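Local coordinates for protein lactaldehyde dehydrogenase (Escherichia coli, PDB 2IMP) that catalyses the NAD-dependent, irreversible oxidation of L-lactaldehyde to L-lactate in L-fucose and L-rhamnose breakdown, and also oxidises glycolaldehyde, at residues Y409-S414 / G447-W452; L430-T435 / G451-G456; E289-Q294 / P387-V392; L138-L143 / G465-L470; I259-A264 / V392-L397. All coordinates share one frame; numbering follows the deposited sequence.

How the interactions relate
Interactions 1, 2, 3 and 5 belong to one mixed sheet; interaction 4 packs a helix end and turn on a strand of another. Interactions 1 and 2 nearly coincide, their centres about 4 Å apart; they share Gly451 and Trp452, and Gly410 N lies 2.7 Å from Ser455 OG. Interaction 1 carries His449 of the lactate pocket; Gly433 of interaction 2 is about 11 Å from the lactate, nearest atoms. Interactions 3 and 5 share Val392 and strand 388-394, their centres about 12 Å apart. Strand 409-416 joins interaction 1 to interaction 5, with Ser414 O 2.8 Å from Ile259 N. Interaction 4, centre about 40 Å from that of interaction 3, touches interaction 1 through Phe448 and Gly465.

Interaction 1. Residues Y409-S414 / G447-W452; sequences YGLTSS and GFHAGW. With LAC (lactic acid), chain E; SO4 (sulfate ion), chain B.
Leu411 and His449 cross at about a right angle, with the methyl groups of the leucine set against the imidazole. Leu411 CD1 lies over one face of the ring, 3.9 Å from its centroid and offset toward the rim, in a CH-pi contact. The other methyl, CD2, is 3.6 Å from His449 NE2. With Leu411 CG anti to the backbone N (chi1 -179°), the end of the side chain comes nearer the 447-452 segment, and CD1 also packs 3.5 Å from Gly451 N. Beside this pair the chains meet as a short antiparallel bridge. Trp452 N donates to Gly410 O at 2.8 Å, and Trp452 CB rests on the same oxygen. The indole then leads away, and its NE1 is hydrogen-bonded to Thr472 O of a neighbouring subunit. His449 binds (S)-lactate; the apolar leucine packs on a face of this polar group. Glu434 holds His449 ND1 by a hydrogen bond, which leaves His449 NE2 to meet the lactate, 2.7 Å from its O atom.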
# COMPACT_ATOMS: atom_id res chain seq x y z
N TYR A 409 -27.28 11.18 -8.53
CA TYR A 409 -25.92 11.64 -8.34
C TYR A 409 -25.38 11.34 -6.93
O TYR A 409 -26.12 11.34 -5.95
CB TYR A 409 -25.85 13.14 -8.63
CG TYR A 409 -26.35 13.49 -10.01
CD1 TYR A 409 -27.70 13.75 -10.24
CD2 TYR A 409 -25.48 13.48 -11.10
CE1 TYR A 409 -28.17 14.01 -11.52
CE2 TYR A 409 -25.95 13.73 -12.39
CZ TYR A 409 -27.29 13.99 -12.60
OH TYR A 409 -27.76 14.21 -13.87
N GLY A 410 -24.08 11.07 -6.86
CA GLY A 410 -23.47 10.75 -5.58
C GLY A 410 -22.03 11.19 -5.47
O GLY A 410 -21.16 10.41 -5.10
N LEU A 411 -21.77 12.45 -5.80
CA LEU A 411 -20.43 12.99 -5.73
C LEU A 411 -20.06 13.58 -4.34
O LEU A 411 -19.14 13.09 -3.69
CB LEU A 411 -20.25 14.05 -6.81
CG LEU A 411 -18.88 14.74 -6.91
CD1 LEU A 411 -17.78 13.69 -7.09
CD2 LEU A 411 -18.89 15.72 -8.08
N THR A 412 -20.81 14.59 -3.90
CA THR A 412 -20.54 15.26 -2.63
C THR A 412 -21.75 15.38 -1.67
O THR A 412 -22.89 15.54 -2.09
CB THR A 412 -20.01 16.69 -2.88
OG1 THR A 412 -18.88 16.63 -3.77
CG2 THR A 412 -19.58 17.34 -1.58
N SER A 413 -21.45 15.30 -0.37
CA SER A 413 -22.46 15.43 0.68
C SER A 413 -21.90 16.12 1.95
O SER A 413 -20.69 16.25 2.11
CB SER A 413 -23.01 14.05 1.07
OG SER A 413 -22.01 13.26 1.70
N SER A 414 -22.79 16.55 2.84
CA SER A 414 -22.37 17.20 4.07
C SER A 414 -23.39 17.16 5.22
O SER A 414 -24.60 17.11 4.99
CB SER A 414 -21.99 18.66 3.80
OG SER A 414 -23.13 19.44 3.49
N GLY A 447 -6.87 14.23 -1.75
CA GLY A 447 -8.02 13.37 -1.54
C GLY A 447 -8.35 12.60 -2.81
O GLY A 447 -7.48 12.36 -3.65
N PHE A 448 -9.60 12.20 -2.96
CA PHE A 448 -10.02 11.49 -4.16
C PHE A 448 -11.45 11.91 -4.57
O PHE A 448 -12.43 11.46 -3.98
CB PHE A 448 -9.93 9.97 -3.98
CG PHE A 448 -10.11 9.18 -5.27
CD1 PHE A 448 -9.53 9.61 -6.46
CD2 PHE A 448 -10.83 7.98 -5.28
CE1 PHE A 448 -9.65 8.86 -7.64
CE2 PHE A 448 -10.96 7.22 -6.45
CZ PHE A 448 -10.37 7.67 -7.64
N HIS A 449 -11.51 12.82 -5.52
CA HIS A 449 -12.77 13.32 -6.05
C HIS A 449 -13.36 12.32 -7.07
O HIS A 449 -12.99 12.33 -8.24
CB HIS A 449 -12.55 14.67 -6.72
CG HIS A 449 -13.80 15.47 -6.94
ND1 HIS A 449 -14.59 15.91 -5.89
CD2 HIS A 449 -14.35 15.96 -8.06
CE1 HIS A 449 -15.57 16.65 -6.37
NE2 HIS A 449 -15.45 16.70 -7.68
N ALA A 450 -14.23 11.45 -6.58
CA ALA A 450 -14.86 10.43 -7.40
C ALA A 450 -16.36 10.27 -7.06
O ALA A 450 -16.72 10.00 -5.92
CB ALA A 450 -14.13 9.10 -7.21
N GLY A 451 -17.21 10.43 -8.07
CA GLY A 451 -18.63 10.35 -7.82
C GLY A 451 -19.27 8.99 -7.99
O GLY A 451 -18.88 8.19 -8.84
N TRP A 452 -20.26 8.73 -7.14
CA TRP A 452 -21.03 7.50 -7.20
C TRP A 452 -22.18 7.64 -8.22
O TRP A 452 -22.48 8.75 -8.67
CB TRP A 452 -21.64 7.21 -5.83
CG TRP A 452 -20.66 6.76 -4.78
CD1 TRP A 452 -19.34 7.11 -4.67
CD2 TRP A 452 -20.95 5.92 -3.66
NE1 TRP A 452 -18.79 6.53 -3.56
CE2 TRP A 452 -19.75 5.79 -2.92
CE3 TRP A 452 -22.09 5.25 -3.22
CZ2 TRP A 452 -19.67 5.03 -1.75
CZ3 TRP A 452 -22.02 4.49 -2.05
CH2 TRP A 452 -20.81 4.38 -1.34
C LAC E . -14.96 20.20 -8.90
CA LAC E . -15.53 20.81 -10.15
CB LAC E . -14.62 21.95 -10.63
O LAC E . -14.61 19.02 -8.89
OHN LAC E . -15.57 19.82 -11.20
OXT LAC E . -14.88 20.94 -7.79
S SO4 B . -23.94 14.93 -5.62
O1 SO4 B . -24.85 15.02 -6.77
O2 SO4 B . -22.67 15.62 -5.93
O3 SO4 B . -24.56 15.53 -4.43
O4 SO4 B . -23.71 13.52 -5.31

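Interaction 2. Residues L430-T435 / G451-G456; sequences LKFGET and GWRKSG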
# COMPACT_ATOMS: atom_id res chain seq x y z
N LEU A 430 -24.70 7.66 4.31
CA LEU A 430 -24.61 8.47 3.10
C LEU A 430 -23.85 7.78 1.93
O LEU A 430 -22.68 7.41 2.05
CB LEU A 430 -23.95 9.82 3.43
CG LEU A 430 -24.87 10.77 4.21
CD1 LEU A 430 -24.11 11.99 4.70
CD2 LEU A 430 -26.02 11.19 3.32
N LYS A 431 -24.53 7.63 0.80
CA LYS A 431 -23.93 7.00 -0.37
C LYS A 431 -23.32 8.01 -1.38
O LYS A 431 -23.85 8.21 -2.47
CB LYS A 431 -24.97 6.10 -1.05
CG LYS A 431 -25.48 5.00 -0.12
CD LYS A 431 -26.67 4.25 -0.70
CE LYS A 431 -27.22 3.26 0.32
NZ LYS A 431 -28.46 2.57 -0.13
N PHE A 432 -22.21 8.62 -0.98
CA PHE A 432 -21.51 9.61 -1.79
C PHE A 432 -19.98 9.43 -1.80
O PHE A 432 -19.41 8.86 -0.87
CB PHE A 432 -21.86 11.02 -1.29
CG PHE A 432 -23.30 11.40 -1.47
CD1 PHE A 432 -24.30 10.82 -0.69
CD2 PHE A 432 -23.68 12.28 -2.48
CE1 PHE A 432 -25.64 11.13 -0.90
CE2 PHE A 432 -25.02 12.60 -2.70
CZ PHE A 432 -26.00 12.01 -1.91
N GLY A 433 -19.33 9.92 -2.85
CA GLY A 433 -17.89 9.81 -2.94
C GLY A 433 -17.20 10.70 -1.93
O GLY A 433 -16.02 10.52 -1.62
N GLU A 434 -17.94 11.67 -1.41
CA GLU A 434 -17.42 12.60 -0.42
C GLU A 434 -18.46 13.06 0.63
O GLU A 434 -19.63 13.30 0.31
CB GLU A 434 -16.86 13.86 -1.09
CG GLU A 434 -15.78 13.62 -2.13
CD GLU A 434 -15.35 14.90 -2.82
OE1 GLU A 434 -16.21 15.79 -3.00
OE2 GLU A 434 -14.16 15.01 -3.18
N THR A 435 -18.01 13.16 1.87
CA THR A 435 -18.86 13.62 2.96
C THR A 435 -18.15 14.64 3.86
O THR A 435 -17.17 14.29 4.54
CB THR A 435 -19.37 12.46 3.85
OG1 THR A 435 -20.17 11.57 3.07
CG2 THR A 435 -20.22 13.01 4.99
N GLY A 451 -17.21 10.43 -8.07
CA GLY A 451 -18.63 10.35 -7.82
C GLY A 451 -19.27 8.99 -7.99
O GLY A 451 -18.88 8.19 -8.84
N TRP A 452 -20.26 8.73 -7.14
CA TRP A 452 -21.03 7.50 -7.20
C TRP A 452 -22.18 7.64 -8.22
O TRP A 452 -22.48 8.75 -8.67
CB TRP A 452 -21.64 7.21 -5.83
CG TRP A 452 -20.66 6.76 -4.78
CD1 TRP A 452 -19.34 7.11 -4.67
CD2 TRP A 452 -20.95 5.92 -3.66
NE1 TRP A 452 -18.79 6.53 -3.56
CE2 TRP A 452 -19.75 5.79 -2.92
CE3 TRP A 452 -22.09 5.25 -3.22
CZ2 TRP A 452 -19.67 5.03 -1.75
CZ3 TRP A 452 -22.02 4.49 -2.05
CH2 TRP A 452 -20.81 4.38 -1.34
N ARG A 453 -22.81 6.52 -8.57
CA ARG A 453 -23.91 6.55 -9.52
C ARG A 453 -23.60 7.37 -10.80
O ARG A 453 -22.55 7.18 -11.41
CB ARG A 453 -25.17 7.06 -8.81
CG ARG A 453 -25.59 6.17 -7.63
CD ARG A 453 -26.90 6.63 -6.96
NE ARG A 453 -26.75 7.84 -6.16
CZ ARG A 453 -26.13 7.90 -4.99
NH1 ARG A 453 -25.58 6.80 -4.47
NH2 ARG A 453 -26.05 9.05 -4.33
N LYS A 454 -24.49 8.28 -11.20
CA LYS A 454 -24.26 9.05 -12.41
C LYS A 454 -23.24 10.20 -12.29
O LYS A 454 -22.93 10.87 -13.28
CB LYS A 454 -25.58 9.59 -12.97
CG LYS A 454 -26.52 8.50 -13.46
CD LYS A 454 -27.71 9.07 -14.22
CE LYS A 454 -28.65 7.96 -14.67
NZ LYS A 454 -29.79 8.48 -15.49
N SER A 455 -22.72 10.42 -11.09
CA SER A 455 -21.73 11.47 -10.89
C SER A 455 -20.40 11.17 -11.63
O SER A 455 -19.56 12.06 -11.79
CB SER A 455 -21.46 11.68 -9.40
OG SER A 455 -22.59 12.26 -8.77
N GLY A 456 -20.23 9.93 -12.07
CA GLY A 456 -19.03 9.61 -12.81
C GLY A 456 -18.46 8.20 -12.81
O GLY A 456 -19.06 7.23 -12.35
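The indole of Trp452 lies with one face against the backbone of Lys431 to Gly433. Lys431 C and Phe432 C both sit over that face, toward the rim, and Gly433 N is 3.3 Å from Trp452 CD1. Lys431 CB touches Trp452 CZ3 at 3.5 Å. On the Phe432 ring, one face meets Arg453 NH2, 3.8 Å from Phe432 CZ. The ring and guanidinium planes stand 85° apart, and the guanidinium meets Phe432 CZ with its edge; any cation-pi attraction is weak. Arg453 grips Lys431 O end-on, with NH1 and NH2 each 3.0 Å from that oxygen, both bonds bent. Arg453 NH2 also bonds to Tyr409 O. An alanine in place of Trp452 would probably leave a gap against the Lys431 to Gly433 backbone and Thr472 O of the second subunit without its indole donor. The 430-435 segment follows helix 420-429 and leads into strand 434-437. Strand 452-453 pairs with strand 409-416, the neighbour of strand 434-437, and Phe432 also touches Asn405 of helix 397-405.

Interaction 3. Residues E289-Q294 / P387-V392; sequences ERVYVQ and PVLPVV
Val291 and Val391 sit side by side in two parallel strands, 290-294 and 388-394, of the sheet at the core of the catalytic domain of the aldehyde dehydrogenase fold. Over 290-294 and 388-392 the directions differ by 29° and the axes come within 4.7 Å. Three backbone bonds join them in the alternating pattern of parallel strands. Val291 N donates to Pro390 O at 3.1 Å, Val392 N to Val291 O at 2.8 Å, and Val293 N to Val392 O at 2.8 Å. Side chains line up by face. On the face of Val291 and Val391, Val293 CG2, the branch anti to the carbonyl carbon, meets Val391 CG1 at 3.9 Å. On the other, Tyr292 and Val392 lie side by side and point the same way, with Tyr292 CD2 3.8 Å from Val392 CB.

Further out, other elements pack on these groups. Helix 298-310 packs on the first of these faces, with Phe301 against Val291 and Val293. Strand 368-371 touches Val391 through Leu369 and Leu371. Tyr292 OH is bonded to Gln375 and takes a weak bond from Arg290 NH1. Arg290 is held more firmly from outside, by the carbonyls of Lys255, Met403 and Ala404. Strand 257-260 pairs with strand 290-294 as well, so Val291 and its neighbours lie inside the sheet. At the start of the pairing the ring of Pro390 presses on the backbone, its CG 3.0 Å from Glu289 O.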
# COMPACT_ATOMS: atom_id res chain seq x y z
N GLU A 289 -26.75 21.96 -3.01
CA GLU A 289 -27.82 22.37 -3.90
C GLU A 289 -29.18 21.81 -3.41
O GLU A 289 -30.23 22.01 -4.02
CB GLU A 289 -27.53 21.90 -5.33
CG GLU A 289 -28.23 22.73 -6.40
CD GLU A 289 -27.72 22.44 -7.80
OE1 GLU A 289 -27.98 21.33 -8.32
OE2 GLU A 289 -27.05 23.32 -8.38
N ARG A 290 -29.09 21.10 -2.30
CA ARG A 290 -30.22 20.49 -1.61
C ARG A 290 -30.02 20.59 -0.08
O ARG A 290 -29.22 19.86 0.49
CB ARG A 290 -30.38 19.02 -1.99
CG ARG A 290 -30.84 18.76 -3.41
CD ARG A 290 -31.17 17.28 -3.61
NE ARG A 290 -29.99 16.43 -3.60
CZ ARG A 290 -29.97 15.19 -3.11
NH1 ARG A 290 -31.07 14.66 -2.59
NH2 ARG A 290 -28.85 14.47 -3.15
N VAL A 291 -30.75 21.50 0.56
CA VAL A 291 -30.59 21.69 1.99
C VAL A 291 -31.70 21.06 2.87
O VAL A 291 -32.86 21.46 2.81
CB VAL A 291 -30.48 23.19 2.32
CG1 VAL A 291 -30.09 23.38 3.77
CG2 VAL A 291 -29.47 23.86 1.40
N TYR A 292 -31.31 20.08 3.68
CA TYR A 292 -32.24 19.42 4.58
C TYR A 292 -32.05 19.89 6.04
O TYR A 292 -30.99 19.69 6.63
CB TYR A 292 -32.09 17.90 4.50
CG TYR A 292 -32.30 17.35 3.11
CD1 TYR A 292 -31.24 17.28 2.20
CD2 TYR A 292 -33.56 16.94 2.68
CE1 TYR A 292 -31.44 16.83 0.90
CE2 TYR A 292 -33.77 16.49 1.38
CZ TYR A 292 -32.70 16.43 0.50
OH TYR A 292 -32.90 16.01 -0.80
N VAL A 293 -33.09 20.51 6.59
CA VAL A 293 -33.04 21.02 7.96
C VAL A 293 -34.13 20.42 8.87
O VAL A 293 -35.31 20.47 8.53
CB VAL A 293 -33.22 22.55 7.96
CG1 VAL A 293 -32.94 23.11 9.34
CG2 VAL A 293 -32.33 23.17 6.90
N GLN A 294 -33.75 19.86 10.02
CA GLN A 294 -34.79 19.30 10.87
C GLN A 294 -35.58 20.32 11.71
O GLN A 294 -35.08 21.40 12.03
CB GLN A 294 -34.25 18.19 11.78
CG GLN A 294 -33.17 18.55 12.76
CD GLN A 294 -32.89 17.41 13.72
OE1 GLN A 294 -31.95 17.45 14.51
NE2 GLN A 294 -33.72 16.37 13.65
N PRO A 387 -27.87 30.35 -8.55
CA PRO A 387 -27.89 30.44 -7.09
C PRO A 387 -29.25 30.13 -6.42
O PRO A 387 -29.82 30.98 -5.74
CB PRO A 387 -27.45 31.87 -6.83
CG PRO A 387 -28.14 32.59 -7.94
CD PRO A 387 -27.88 31.71 -9.14
N VAL A 388 -29.75 28.92 -6.62
CA VAL A 388 -31.02 28.52 -6.02
C VAL A 388 -30.87 27.50 -4.88
O VAL A 388 -30.32 26.42 -5.08
CB VAL A 388 -31.96 27.92 -7.09
CG1 VAL A 388 -33.30 27.56 -6.46
CG2 VAL A 388 -32.14 28.90 -8.23
N LEU A 389 -31.34 27.86 -3.68
CA LEU A 389 -31.25 26.96 -2.53
C LEU A 389 -32.60 26.41 -2.03
O LEU A 389 -33.33 27.09 -1.30
CB LEU A 389 -30.55 27.66 -1.36
CG LEU A 389 -29.05 27.96 -1.46
CD1 LEU A 389 -28.58 28.60 -0.17
CD2 LEU A 389 -28.29 26.67 -1.72
N PRO A 390 -32.94 25.18 -2.42
CA PRO A 390 -34.20 24.57 -1.99
C PRO A 390 -34.04 24.01 -0.57
O PRO A 390 -33.05 23.33 -0.27
CB PRO A 390 -34.41 23.47 -3.02
CG PRO A 390 -33.00 23.01 -3.29
CD PRO A 390 -32.25 24.32 -3.41
N VAL A 391 -34.99 24.31 0.31
CA VAL A 391 -34.92 23.82 1.68
C VAL A 391 -36.04 22.84 2.04
O VAL A 391 -37.22 23.09 1.80
CB VAL A 391 -34.94 24.98 2.70
CG1 VAL A 391 -34.78 24.43 4.10
CG2 VAL A 391 -33.83 25.97 2.38
N VAL A 392 -35.65 21.72 2.63
CA VAL A 392 -36.59 20.69 3.03
C VAL A 392 -36.44 20.29 4.51
O VAL A 392 -35.35 19.95 4.96
CB VAL A 392 -36.43 19.43 2.15
CG1 VAL A 392 -37.36 18.32 2.63
CG2 VAL A 392 -36.73 19.77 0.70

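Interaction 4. Residues L138-L143 / G465-L470; sequences LFKRAL and GLHEYL
The end of helix 462-467 and the turn that follows pack against strand 134-149, just where the chain enters the last strand, 470-478. Leu143 and Leu470 carry much of the contact. Leu143 spreads its branches over the turn. Its CD1 is 3.7 Å from Glu468 O, its CG 3.7 Å from Tyr469 O, and its CD2 3.8 Å from Leu470 C. In return Leu470 CD2 rests on the strand backbone, 3.5 Å from Arg141 O. The same oxygen receives a CA-H...O contact from Leu470 CA at 3.4 Å.

The turn is a type I beta turn from His467 to Leu470, closed by Leu470 N bonding to His467 O at 3.0 Å. Beyond it, strands 134-149 and 470-478 form an antiparallel pair of a mixed sheet, and Leu138, Phe139 and Arg141 pack on a second subunit of the tetramer.

Further back along the strand, Lys140 reaches His467. Its chain bends at chi2 (-63°) and again at chi4 (56°). Lys140 NZ lies over one face of the imidazole, toward the rim, 4.1 Å from His467 NE2. This is a loose approach, and the ammonium has its hydrogen bond with Glu123 O. Tyr469 O is bonded to Asn171, and the Tyr469 ring packs on helix 155-168 through Pro165 and Ala166.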
# COMPACT_ATOMS: atom_id res chain seq x y z
N LEU A 138 4.74 -7.00 -11.04
CA LEU A 138 3.68 -6.15 -11.53
C LEU A 138 4.14 -4.69 -11.72
O LEU A 138 4.31 -3.93 -10.76
CB LEU A 138 2.47 -6.22 -10.58
CG LEU A 138 1.21 -5.44 -10.98
CD1 LEU A 138 -0.03 -6.12 -10.40
CD2 LEU A 138 1.32 -3.99 -10.48
N PHE A 139 4.39 -4.33 -12.97
CA PHE A 139 4.84 -2.98 -13.29
C PHE A 139 3.69 -2.02 -13.61
O PHE A 139 2.65 -2.43 -14.13
CB PHE A 139 5.76 -2.97 -14.51
CG PHE A 139 7.01 -3.78 -14.36
CD1 PHE A 139 7.00 -5.15 -14.58
CD2 PHE A 139 8.22 -3.16 -14.05
CE1 PHE A 139 8.18 -5.89 -14.51
CE2 PHE A 139 9.40 -3.89 -13.99
CZ PHE A 139 9.38 -5.26 -14.21
N LYS A 140 3.90 -0.75 -13.30
CA LYS A 140 2.93 0.29 -13.61
C LYS A 140 3.37 1.05 -14.87
O LYS A 140 4.39 1.74 -14.86
CB LYS A 140 2.80 1.27 -12.44
CG LYS A 140 2.18 0.68 -11.18
CD LYS A 140 0.75 0.24 -11.46
CE LYS A 140 0.08 -0.26 -10.19
NZ LYS A 140 0.12 0.77 -9.12
N ARG A 141 2.63 0.88 -15.96
CA ARG A 141 2.97 1.54 -17.22
C ARG A 141 1.98 2.63 -17.62
O ARG A 141 0.85 2.66 -17.15
CB ARG A 141 3.02 0.51 -18.36
CG ARG A 141 3.80 -0.76 -18.09
CD ARG A 141 5.28 -0.49 -17.89
NE ARG A 141 6.06 -1.72 -17.98
CZ ARG A 141 7.34 -1.83 -17.63
NH1 ARG A 141 8.00 -0.78 -17.17
NH2 ARG A 141 7.96 -3.00 -17.75
N ALA A 142 2.42 3.53 -18.50
CA ALA A 142 1.55 4.57 -19.00
C ALA A 142 0.47 3.98 -19.94
O ALA A 142 0.65 2.88 -20.46
CB ALA A 142 2.36 5.62 -19.75
N LEU A 143 -0.63 4.68 -20.12
CA LEU A 143 -1.67 4.21 -21.02
C LEU A 143 -1.28 4.46 -22.48
O LEU A 143 -1.56 3.66 -23.36
CB LEU A 143 -3.00 4.92 -20.73
CG LEU A 143 -3.49 4.88 -19.29
CD1 LEU A 143 -4.86 5.57 -19.20
CD2 LEU A 143 -3.57 3.42 -18.84
N GLY A 465 -6.18 9.31 -8.10
CA GLY A 465 -6.37 10.08 -9.32
C GLY A 465 -5.17 9.83 -10.21
O GLY A 465 -5.30 9.70 -11.43
N LEU A 466 -3.99 9.77 -9.61
CA LEU A 466 -2.78 9.51 -10.38
C LEU A 466 -2.81 8.13 -11.05
O LEU A 466 -2.40 7.97 -12.20
CB LEU A 466 -1.53 9.59 -9.50
CG LEU A 466 -0.24 9.34 -10.31
CD1 LEU A 466 0.26 10.67 -10.86
CD2 LEU A 466 0.82 8.69 -9.44
N HIS A 467 -3.30 7.15 -10.30
CA HIS A 467 -3.38 5.78 -10.79
C HIS A 467 -4.33 5.59 -11.97
O HIS A 467 -4.21 4.62 -12.72
CB HIS A 467 -3.73 4.82 -9.65
CG HIS A 467 -2.61 4.61 -8.67
ND1 HIS A 467 -2.76 3.93 -7.49
CD2 HIS A 467 -1.30 4.98 -8.73
CE1 HIS A 467 -1.61 3.89 -6.85
NE2 HIS A 467 -0.70 4.52 -7.58
N GLU A 468 -5.29 6.51 -12.14
CA GLU A 468 -6.19 6.41 -13.28
C GLU A 468 -5.41 6.48 -14.61
O GLU A 468 -5.86 6.01 -15.64
CB GLU A 468 -7.24 7.55 -13.27
CG GLU A 468 -8.32 7.47 -12.20
CD GLU A 468 -9.11 6.16 -12.22
OE1 GLU A 468 -9.24 5.55 -13.30
OE2 GLU A 468 -9.61 5.76 -11.15
N TYR A 469 -4.22 7.08 -14.55
CA TYR A 469 -3.37 7.23 -15.73
C TYR A 469 -2.29 6.15 -15.88
O TYR A 469 -1.35 6.28 -16.67
CB TYR A 469 -2.73 8.62 -15.74
CG TYR A 469 -3.73 9.68 -16.12
CD1 TYR A 469 -4.55 10.27 -15.15
CD2 TYR A 469 -3.92 10.05 -17.45
CE1 TYR A 469 -5.54 11.20 -15.51
CE2 TYR A 469 -4.91 10.97 -17.82
CZ TYR A 469 -5.71 11.54 -16.84
OH TYR A 469 -6.71 12.43 -17.20
N LEU A 470 -2.46 5.09 -15.10
CA LEU A 470 -1.54 3.98 -15.14
C LEU A 470 -2.25 2.64 -15.35
O LEU A 470 -3.40 2.48 -14.97
CB LEU A 470 -0.75 3.91 -13.83
CG LEU A 470 0.27 5.02 -13.56
CD1 LEU A 470 0.66 5.03 -12.08
CD2 LEU A 470 1.49 4.80 -14.46

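Interaction 5. Residues I259-A264 / V392-L397; sequences IVMDDA and VAFDTL
The backbones of Val260 and Ala393 stay 9.5 Å apart between their CA atoms, and Met261 and Leu397 are 7.8 Å apart, so side chains make the contact. Phe394 reaches across. Its CG sits between the backbone N and the carbonyl carbon (chi1 71°), the crowded position. Met261 SD comes to the edge of the ring, in its plane, 3.6 Å from Phe394 CZ. The two side chains cross at about a right angle. Ile259 CG2 is 3.9 Å from the same CZ, and Val260 O is 3.8 Å from it. The methionine bends at chi2 and chi3, and its CE lies 3.9 Å from Leu397 CD1. An alanine in place of Phe394 would probably open a gap beside Ile259 CG2 and leave Met261 SD without its aromatic partner. Phe394 also packs on Tyr292 and Gln294 of strand 290-294, the strand between the two segments in the sheet, and on Ala400 and Met403 of helix 397-405. The sulfur at the ring edge is a Met-aromatic contact, here within the apolar layer between a parallel sheet region and its covering helix.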
# COMPACT_ATOMS: atom_id res chain seq x y z
N ILE A 259 -27.08 18.28 5.25
CA ILE A 259 -27.93 17.95 6.38
C ILE A 259 -27.62 18.74 7.67
O ILE A 259 -26.54 18.61 8.25
CB ILE A 259 -27.86 16.45 6.71
CG1 ILE A 259 -28.30 15.63 5.50
CG2 ILE A 259 -28.74 16.13 7.91
CD1 ILE A 259 -28.17 14.14 5.70
N VAL A 260 -28.57 19.56 8.10
CA VAL A 260 -28.43 20.36 9.31
C VAL A 260 -29.25 19.80 10.50
O VAL A 260 -30.47 19.91 10.51
CB VAL A 260 -28.88 21.82 9.07
CG1 VAL A 260 -28.56 22.67 10.29
CG2 VAL A 260 -28.20 22.37 7.82
N MET A 261 -28.57 19.20 11.47
CA MET A 261 -29.25 18.66 12.63
C MET A 261 -29.61 19.73 13.68
O MET A 261 -29.11 20.85 13.62
CB MET A 261 -28.39 17.57 13.28
CG MET A 261 -28.04 16.42 12.35
SD MET A 261 -29.49 15.64 11.62
CE MET A 261 -30.01 14.59 12.97
N ASP A 262 -30.49 19.39 14.62
CA ASP A 262 -30.87 20.36 15.65
C ASP A 262 -29.68 20.77 16.54
O ASP A 262 -29.53 21.94 16.87
CB ASP A 262 -31.99 19.81 16.53
CG ASP A 262 -33.32 19.69 15.79
OD1 ASP A 262 -33.61 20.54 14.93
OD2 ASP A 262 -34.09 18.75 16.09
N ASP A 263 -28.85 19.79 16.89
CA ASP A 263 -27.68 20.03 17.73
C ASP A 263 -26.49 20.58 16.94
O ASP A 263 -25.34 20.43 17.35
CB ASP A 263 -27.27 18.72 18.41
CG ASP A 263 -26.58 17.77 17.45
OD1 ASP A 263 -27.05 17.65 16.30
OD2 ASP A 263 -25.58 17.14 17.84
N ALA A 264 -26.77 21.20 15.81
CA ALA A 264 -25.72 21.74 14.96
C ALA A 264 -25.36 23.21 15.21
O ALA A 264 -26.23 24.04 15.49
CB ALA A 264 -26.11 21.57 13.50
N VAL A 392 -35.65 21.72 2.63
CA VAL A 392 -36.59 20.69 3.03
C VAL A 392 -36.44 20.29 4.51
O VAL A 392 -35.35 19.95 4.96
CB VAL A 392 -36.43 19.43 2.15
CG1 VAL A 392 -37.36 18.32 2.63
CG2 VAL A 392 -36.73 19.77 0.70
N ALA A 393 -37.55 20.35 5.24
CA ALA A 393 -37.52 19.98 6.64
C ALA A 393 -37.66 18.47 6.86
O ALA A 393 -38.20 17.77 6.02
CB ALA A 393 -38.63 20.72 7.39
N PHE A 394 -37.14 17.99 7.98
CA PHE A 394 -37.23 16.58 8.31
C PHE A 394 -37.28 16.32 9.83
O PHE A 394 -36.94 17.19 10.62
CB PHE A 394 -36.04 15.81 7.70
CG PHE A 394 -34.71 16.10 8.34
CD1 PHE A 394 -34.30 15.40 9.47
CD2 PHE A 394 -33.87 17.08 7.82
CE1 PHE A 394 -33.07 15.66 10.07
CE2 PHE A 394 -32.64 17.36 8.42
CZ PHE A 394 -32.24 16.65 9.54
N ASP A 395 -37.72 15.13 10.21
CA ASP A 395 -37.83 14.78 11.62
C ASP A 395 -36.63 13.98 12.18
O ASP A 395 -36.03 14.37 13.19
CB ASP A 395 -39.12 14.00 11.87
CG ASP A 395 -40.37 14.83 11.59
OD1 ASP A 395 -40.59 15.84 12.29
OD2 ASP A 395 -41.13 14.48 10.66
N THR A 396 -36.28 12.88 11.53
CA THR A 396 -35.18 12.06 12.00
C THR A 396 -33.97 11.94 11.04
O THR A 396 -34.10 12.14 9.83
CB THR A 396 -35.65 10.64 12.36
OG1 THR A 396 -36.10 9.98 11.18
CG2 THR A 396 -36.79 10.71 13.37
N LEU A 397 -32.82 11.61 11.60
CA LEU A 397 -31.61 11.43 10.81
C LEU A 397 -31.84 10.49 9.62
O LEU A 397 -31.39 10.74 8.51
CB LEU A 397 -30.48 10.88 11.68
CG LEU A 397 -29.15 10.61 10.97
CD1 LEU A 397 -28.57 11.92 10.46
CD2 LEU A 397 -28.18 9.94 11.92